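Local atomic coordinates of beta-2-microglobulin (Danio rerio, PDB entry 4M9O), a protein that serves as the light-chain component of class I major histocompatibility complexes, which present peptide antigens to the immune system. Residues I26-S31 against H65-V70; I39-N44 against Y80-R85. One frame throughout, in Å; residues are numbered along the deposited sequence.

Interaction 1 (I26-S31 against H65-V70); sequences ICYVSS and HLTKSV
With CG anti to the backbone N (chi1 176°), Tyr28 leans its ring over the seam between the strands, toward Thr67 and His65, while the imidazole of His65, its CG between the backbone N and the carbonyl carbon (chi1 66°), stands up beside the phenol. The hydroxyl of Thr67 meets the edge of the Tyr28 ring in its plane, OG1 lying 3.1 Å from Tyr28 CD1. Farther out, Tyr28 OH comes within 3.7 Å of His65 CB; the two rings are inclined to each other, their centroids 5.8 Å apart. The methyl branch of Thr67 turns to the other neighbour, CG2 touching Ile26 CG2 at 3.8 Å. Tyr28 and Thr67 form a non-hydrogen-bonded pair, as do Ile26 with Ser69 and Ser30 with His65, and all six side chains share one face.

The hydrogen-bonded pairs alternate with these. Cys27 and Lys68 exchange two amide bonds, Cys27 N to Lys68 O at 2.9 Å and Lys68 N to Cys27 O at 3.0 Å; Val29 and Leu66 do the same, all four nearly straight. The side chains of these four residues leave by the opposite face, into the interior between the sheets, the tip of Lys68 leading away from 26-31 to a weak hydrogen bond with Gln53. Antiparallel pairing of strands 23-30 and 63-72 at the middle of a four-stranded sheet, with a disulfide cysteine facing inward, is the B–E pairing of the immunoglobulin C1-set sandwich.

Interaction 2 (I39-N44 against Y80-R85); sequences IELLKN and YTCSVR
Lys43 and Tyr80 lie side by side at one end of the paired strands, the lysine chain running extended along the phenol in the same direction. Lys43 CB starts 3.7 Å from Tyr80 CE1, and CG is 3.6 Å from that same carbon. CD has moved on toward the hydroxyl, 3.9 Å from Tyr80 OH, and CE comes nearest to it at 3.5 Å. The ammonium NZ ends 4.1 Å from Tyr80 OH, so the methylenes, more than the charge, make this contact. The Tyr80 ring also meets Phe72 and touches Leu25 and Met48; an alanine here would probably leave the lysine methylenes without their neighbour and open a gap beside Phe72.

On the same face, Ile39 CG2 packs against the sulfur of Cys82 at 3.8 Å, and a methyl of Leu41 approaches Cys82 CB. Glu40, Leu42, Thr81 and Ser83 occupy the opposite face, the carboxylate of Glu40 leading away from 80-85. Thr81 holds OG1 between its backbone N and carbonyl carbon (chi1 66°), which sets it 3.4 Å from Leu42 CB, and Leu42 CD1 reaches diagonally across to Ser83 CB at 3.5 Å.

Paired amide bonds join Glu40 with Ser83 and Leu42 with Thr81; Ser83 N to Glu40 O is the straightest, at 176°. These four bonds pair the N and O of all four residues. The side chains divide by chemistry: Ile39, Leu41, Cys82 and Val84 make the inner face apolar, while Lys43 and Tyr80 bring an ammonium and a hydroxyl to its end; the outer face combines a carboxylate and hydroxyls with the leucine, and there a hydrogen bond to Lys92 NZ on the next strand gives the buried Ser83 hydroxyl a partner.

Interactions 1 and 2 are central strand pairs of the two facing sheets of the immunoglobulin sandwich, their centres about 11 Å apart. The Cys27–Cys82 disulfide joins strand 23-30 to strand 80-86 through the interior, SG to SG 1.9 Å. Beside it Ile39 pushes CD1 toward the opposite sheet, meeting Val29 CG2 at 3.5 Å and Leu66 CD2 at 3.7 Å, so one side chain of 39-44 touches both strands of interaction 1. Lys68 NZ also approaches this strand, lying 3.2 Å from Ile39 O. The segments alternate along the chain, each sheet taking one strand from either side of the other's, which interlocks the two pairs.

Interaction 1 (I26-S31 against H65-V70)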
loop_
_atom_site.group_PDB
_atom_site.type_symbol
_atom_site.label_atom_id
_atom_site.label_comp_id
_atom_site.label_asym_id
_atom_site.label_seq_id
_atom_site.Cartn_x
_atom_site.Cartn_y
_atom_site.Cartn_z
ATOM N N ILE A 26 -4.622 -2.282 3.139
ATOM C CA ILE A 26 -3.922 -1.020 3.351
ATOM C C ILE A 26 -2.451 -1.009 2.966
ATOM O O ILE A 26 -1.752 -1.891 3.307
ATOM C CB ILE A 26 -4.044 -0.578 4.819
ATOM C CG1 ILE A 26 -5.480 -0.650 5.292
ATOM C CG2 ILE A 26 -3.460 0.762 5.033
ATOM C CD1 ILE A 26 -5.661 -0.894 6.716
ATOM N N CYS A 27 -2.007 0.012 2.260
ATOM C CA CYS A 27 -0.611 0.232 1.953
ATOM C C CYS A 27 -0.197 1.577 2.474
ATOM O O CYS A 27 -0.681 2.545 2.053
ATOM C CB CYS A 27 -0.338 0.183 0.463
ATOM S SG CYS A 27 1.370 0.314 -0.071
ATOM N N TYR A 28 0.729 1.595 3.387
ATOM C CA TYR A 28 1.196 2.794 4.037
ATOM C C TYR A 28 2.623 3.081 3.664
ATOM O O TYR A 28 3.471 2.252 3.791
ATOM C CB TYR A 28 1.051 2.673 5.530
ATOM C CG TYR A 28 1.587 3.810 6.339
ATOM C CD1 TYR A 28 0.891 4.966 6.468
ATOM C CD2 TYR A 28 2.765 3.687 7.040
ATOM C CE1 TYR A 28 1.355 5.965 7.225
ATOM C CE2 TYR A 28 3.237 4.689 7.787
ATOM C CZ TYR A 28 2.525 5.827 7.882
ATOM O OH TYR A 28 2.938 6.840 8.604
ATOM N N VAL A 29 2.846 4.284 3.176
ATOM C CA VAL A 29 4.122 4.711 2.698
ATOM C C VAL A 29 4.621 5.957 3.415
ATOM O O VAL A 29 3.934 6.903 3.577
ATOM C CB VAL A 29 4.133 4.930 1.217
ATOM C CG1 VAL A 29 5.483 5.262 0.790
ATOM C CG2 VAL A 29 3.653 3.755 0.490
ATOM N N SER A 30 5.850 5.892 3.860
ATOM C CA SER A 30 6.364 6.877 4.737
ATOM C C SER A 30 7.843 7.162 4.615
ATOM O O SER A 30 8.557 6.374 4.161
ATOM C CB SER A 30 6.043 6.439 6.162
ATOM O OG SER A 30 6.460 7.387 7.060
ATOM N N SER A 31 8.246 8.310 5.104
ATOM C CA SER A 31 9.628 8.756 5.235
ATOM C C SER A 31 10.482 8.858 3.981
ATOM O O SER A 31 11.618 8.579 4.018
ATOM C CB SER A 31 10.352 7.896 6.251
ATOM O OG SER A 31 9.604 7.723 7.387
ATOM N N HIS A 65 3.999 11.256 4.556
ATOM C CA HIS A 65 3.318 9.993 4.523
ATOM C C HIS A 65 2.015 9.952 3.735
ATOM O O HIS A 65 1.330 10.908 3.626
ATOM C CB HIS A 65 3.171 9.334 5.895
ATOM C CG HIS A 65 2.301 10.076 6.834
ATOM N ND1 HIS A 65 0.945 9.879 6.901
ATOM C CD2 HIS A 65 2.587 11.021 7.740
ATOM C CE1 HIS A 65 0.434 10.662 7.824
ATOM N NE2 HIS A 65 1.413 11.361 8.353
ATOM N N LEU A 66 1.740 8.798 3.194
ATOM C CA LEU A 66 0.618 8.556 2.364
ATOM C C LEU A 66 0.042 7.173 2.620
ATOM O O LEU A 66 0.760 6.258 2.800
ATOM C CB LEU A 66 1.096 8.663 0.933
ATOM C CG LEU A 66 0.165 8.954 -0.206
ATOM C CD1 LEU A 66 -0.466 10.286 -0.055
ATOM C CD2 LEU A 66 0.919 8.901 -1.508
ATOM N N THR A 67 -1.263 7.055 2.566
ATOM C CA THR A 67 -1.956 5.800 2.715
ATOM C C THR A 67 -2.946 5.487 1.591
ATOM O O THR A 67 -3.748 6.271 1.263
ATOM C CB THR A 67 -2.679 5.755 4.060
ATOM O OG1 THR A 67 -1.732 5.854 5.097
ATOM C CG2 THR A 67 -3.466 4.514 4.228
ATOM N N LYS A 68 -2.847 4.321 1.016
ATOM C CA LYS A 68 -3.799 3.855 0.051
ATOM C C LYS A 68 -4.552 2.635 0.589
ATOM O O LYS A 68 -3.960 1.746 1.091
ATOM C CB LYS A 68 -3.094 3.528 -1.252
ATOM C CG LYS A 68 -3.925 3.010 -2.302
ATOM C CD LYS A 68 -4.114 4.045 -3.314
ATOM C CE LYS A 68 -3.948 3.559 -4.675
ATOM N NZ LYS A 68 -4.136 4.648 -5.565
ATOM N N SER A 69 -5.860 2.631 0.477
ATOM C CA SER A 69 -6.691 1.554 0.969
ATOM C C SER A 69 -7.791 1.080 0.026
ATOM O O SER A 69 -8.188 1.794 -0.818
ATOM C CB SER A 69 -7.328 1.925 2.275
ATOM O OG SER A 69 -7.999 3.113 2.175
ATOM N N VAL A 70 -8.234 -0.137 0.208
ATOM C CA VAL A 70 -9.330 -0.704 -0.544
ATOM C C VAL A 70 -10.107 -1.802 0.188
ATOM O O VAL A 70 -9.542 -2.580 0.851
ATOM C CB VAL A 70 -8.837 -1.197 -1.910
ATOM C CG1 VAL A 70 -8.125 -2.447 -1.809
ATOM C CG2 VAL A 70 -9.933 -1.261 -2.903
#

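Interaction 2 (I39-N44 against Y80-R85)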
loop_
_atom_site.group_PDB
_atom_site.type_symbol
_atom_site.label_atom_id
_atom_site.label_comp_id
_atom_site.label_asym_id
_atom_site.label_seq_id
_atom_site.Cartn_x
_atom_site.Cartn_y
_atom_site.Cartn_z
ATOM N N ILE A 39 1.474 5.181 -5.810
ATOM C CA ILE A 39 1.096 3.945 -5.187
ATOM C C ILE A 39 -0.106 3.310 -5.871
ATOM O O ILE A 39 -1.042 3.969 -6.163
ATOM C CB ILE A 39 0.670 4.178 -3.737
ATOM C CG1 ILE A 39 1.747 4.846 -2.930
ATOM C CG2 ILE A 39 0.208 2.935 -3.070
ATOM C CD1 ILE A 39 1.287 5.273 -1.666
ATOM N N GLU A 40 -0.062 2.012 -6.069
ATOM C CA GLU A 40 -1.203 1.241 -6.566
ATOM C C GLU A 40 -1.380 -0.037 -5.801
ATOM O O GLU A 40 -0.444 -0.603 -5.339
ATOM C CB GLU A 40 -1.127 0.882 -8.042
ATOM C CG GLU A 40 -1.074 2.007 -9.023
ATOM C CD GLU A 40 -2.238 2.952 -8.965
ATOM O OE1 GLU A 40 -3.386 2.555 -8.697
ATOM O OE2 GLU A 40 -1.997 4.124 -9.206
ATOM N N LEU A 41 -2.609 -0.474 -5.670
ATOM C CA LEU A 41 -2.930 -1.706 -4.998
ATOM C C LEU A 41 -3.327 -2.684 -6.079
ATOM O O LEU A 41 -4.054 -2.354 -6.940
ATOM C CB LEU A 41 -4.047 -1.521 -3.989
ATOM C CG LEU A 41 -3.745 -0.853 -2.657
ATOM C CD1 LEU A 41 -4.956 -0.592 -1.808
ATOM C CD2 LEU A 41 -2.780 -1.652 -1.954
ATOM N N LEU A 42 -2.795 -3.876 -6.034
ATOM C CA LEU A 42 -3.019 -4.851 -7.074
ATOM C C LEU A 42 -3.589 -6.164 -6.607
ATOM O O LEU A 42 -3.214 -6.666 -5.613
ATOM C CB LEU A 42 -1.739 -5.088 -7.835
ATOM C CG LEU A 42 -1.244 -3.952 -8.705
ATOM C CD1 LEU A 42 -0.101 -3.337 -8.136
ATOM C CD2 LEU A 42 -0.981 -4.334 -10.078
ATOM N N LYS A 43 -4.531 -6.682 -7.357
ATOM C CA LYS A 43 -5.072 -8.005 -7.129
ATOM C C LYS A 43 -4.851 -8.912 -8.326
ATOM O O LYS A 43 -5.283 -8.628 -9.395
ATOM C CB LYS A 43 -6.539 -7.960 -6.788
ATOM C CG LYS A 43 -7.179 -9.324 -6.694
ATOM C CD LYS A 43 -8.629 -9.199 -6.679
ATOM C CE LYS A 43 -9.303 -10.498 -6.465
ATOM N NZ LYS A 43 -10.734 -10.376 -6.541
ATOM N N ASN A 44 -4.146 -9.999 -8.116
ATOM C CA ASN A 44 -3.947 -11.004 -9.134
ATOM C C ASN A 44 -3.400 -10.327 -10.381
ATOM O O ASN A 44 -3.723 -10.646 -11.479
ATOM C CB ASN A 44 -5.230 -11.834 -9.370
ATOM C CG ASN A 44 -5.558 -12.730 -8.201
ATOM O OD1 ASN A 44 -4.717 -13.038 -7.409
ATOM N ND2 ASN A 44 -6.779 -13.129 -8.100
ATOM N N TYR A 80 -2.317 -10.334 -3.447
ATOM C CA TYR A 80 -2.486 -8.897 -3.292
ATOM C C TYR A 80 -1.158 -8.223 -3.056
ATOM O O TYR A 80 -0.416 -8.622 -2.227
ATOM C CB TYR A 80 -3.450 -8.552 -2.180
ATOM C CG TYR A 80 -4.844 -9.020 -2.384
ATOM C CD1 TYR A 80 -5.755 -8.243 -3.001
ATOM C CD2 TYR A 80 -5.244 -10.251 -1.961
ATOM C CE1 TYR A 80 -7.008 -8.677 -3.203
ATOM C CE2 TYR A 80 -6.477 -10.684 -2.175
ATOM C CZ TYR A 80 -7.360 -9.897 -2.778
ATOM O OH TYR A 80 -8.590 -10.373 -2.996
ATOM N N THR A 81 -0.888 -7.202 -3.838
ATOM C CA THR A 81 0.333 -6.434 -3.772
ATOM C C THR A 81 0.138 -4.922 -3.850
ATOM O O THR A 81 -0.794 -4.418 -4.433
ATOM C CB THR A 81 1.349 -6.831 -4.853
ATOM O OG1 THR A 81 0.812 -6.502 -6.094
ATOM C CG2 THR A 81 1.626 -8.248 -4.855
ATOM N N CYS A 82 1.073 -4.224 -3.251
ATOM C CA CYS A 82 1.128 -2.781 -3.288
ATOM C C CYS A 82 2.310 -2.404 -4.120
ATOM O O CYS A 82 3.357 -2.877 -3.907
ATOM C CB CYS A 82 1.262 -2.179 -1.898
ATOM S SG CYS A 82 1.448 -0.458 -1.802
ATOM N N SER A 83 2.103 -1.550 -5.084
ATOM C CA SER A 83 3.150 -1.128 -5.972
ATOM C C SER A 83 3.519 0.324 -5.708
ATOM O O SER A 83 2.686 1.145 -5.756
ATOM C CB SER A 83 2.689 -1.318 -7.387
ATOM O OG SER A 83 3.669 -1.122 -8.337
ATOM N N VAL A 84 4.778 0.595 -5.418
ATOM C CA VAL A 84 5.259 1.935 -5.111
ATOM C C VAL A 84 6.367 2.465 -6.039
ATOM O O VAL A 84 7.397 1.894 -6.148
ATOM C CB VAL A 84 5.738 2.020 -3.658
ATOM C CG1 VAL A 84 6.159 3.365 -3.301
ATOM C CG2 VAL A 84 4.730 1.512 -2.713
ATOM N N ARG A 85 6.122 3.588 -6.681
ATOM C CA ARG A 85 7.093 4.252 -7.502
ATOM C C ARG A 85 7.610 5.554 -6.875
ATOM O O ARG A 85 6.870 6.425 -6.550
ATOM C CB ARG A 85 6.546 4.491 -8.902
ATOM C CG ARG A 85 7.492 5.126 -9.892
ATOM C CD ARG A 85 7.172 4.708 -11.286
ATOM N NE ARG A 85 8.124 5.115 -12.302
ATOM C CZ ARG A 85 9.036 4.342 -12.870
ATOM N NH1 ARG A 85 9.207 3.097 -12.509
ATOM N NH2 ARG A 85 9.807 4.848 -13.799
#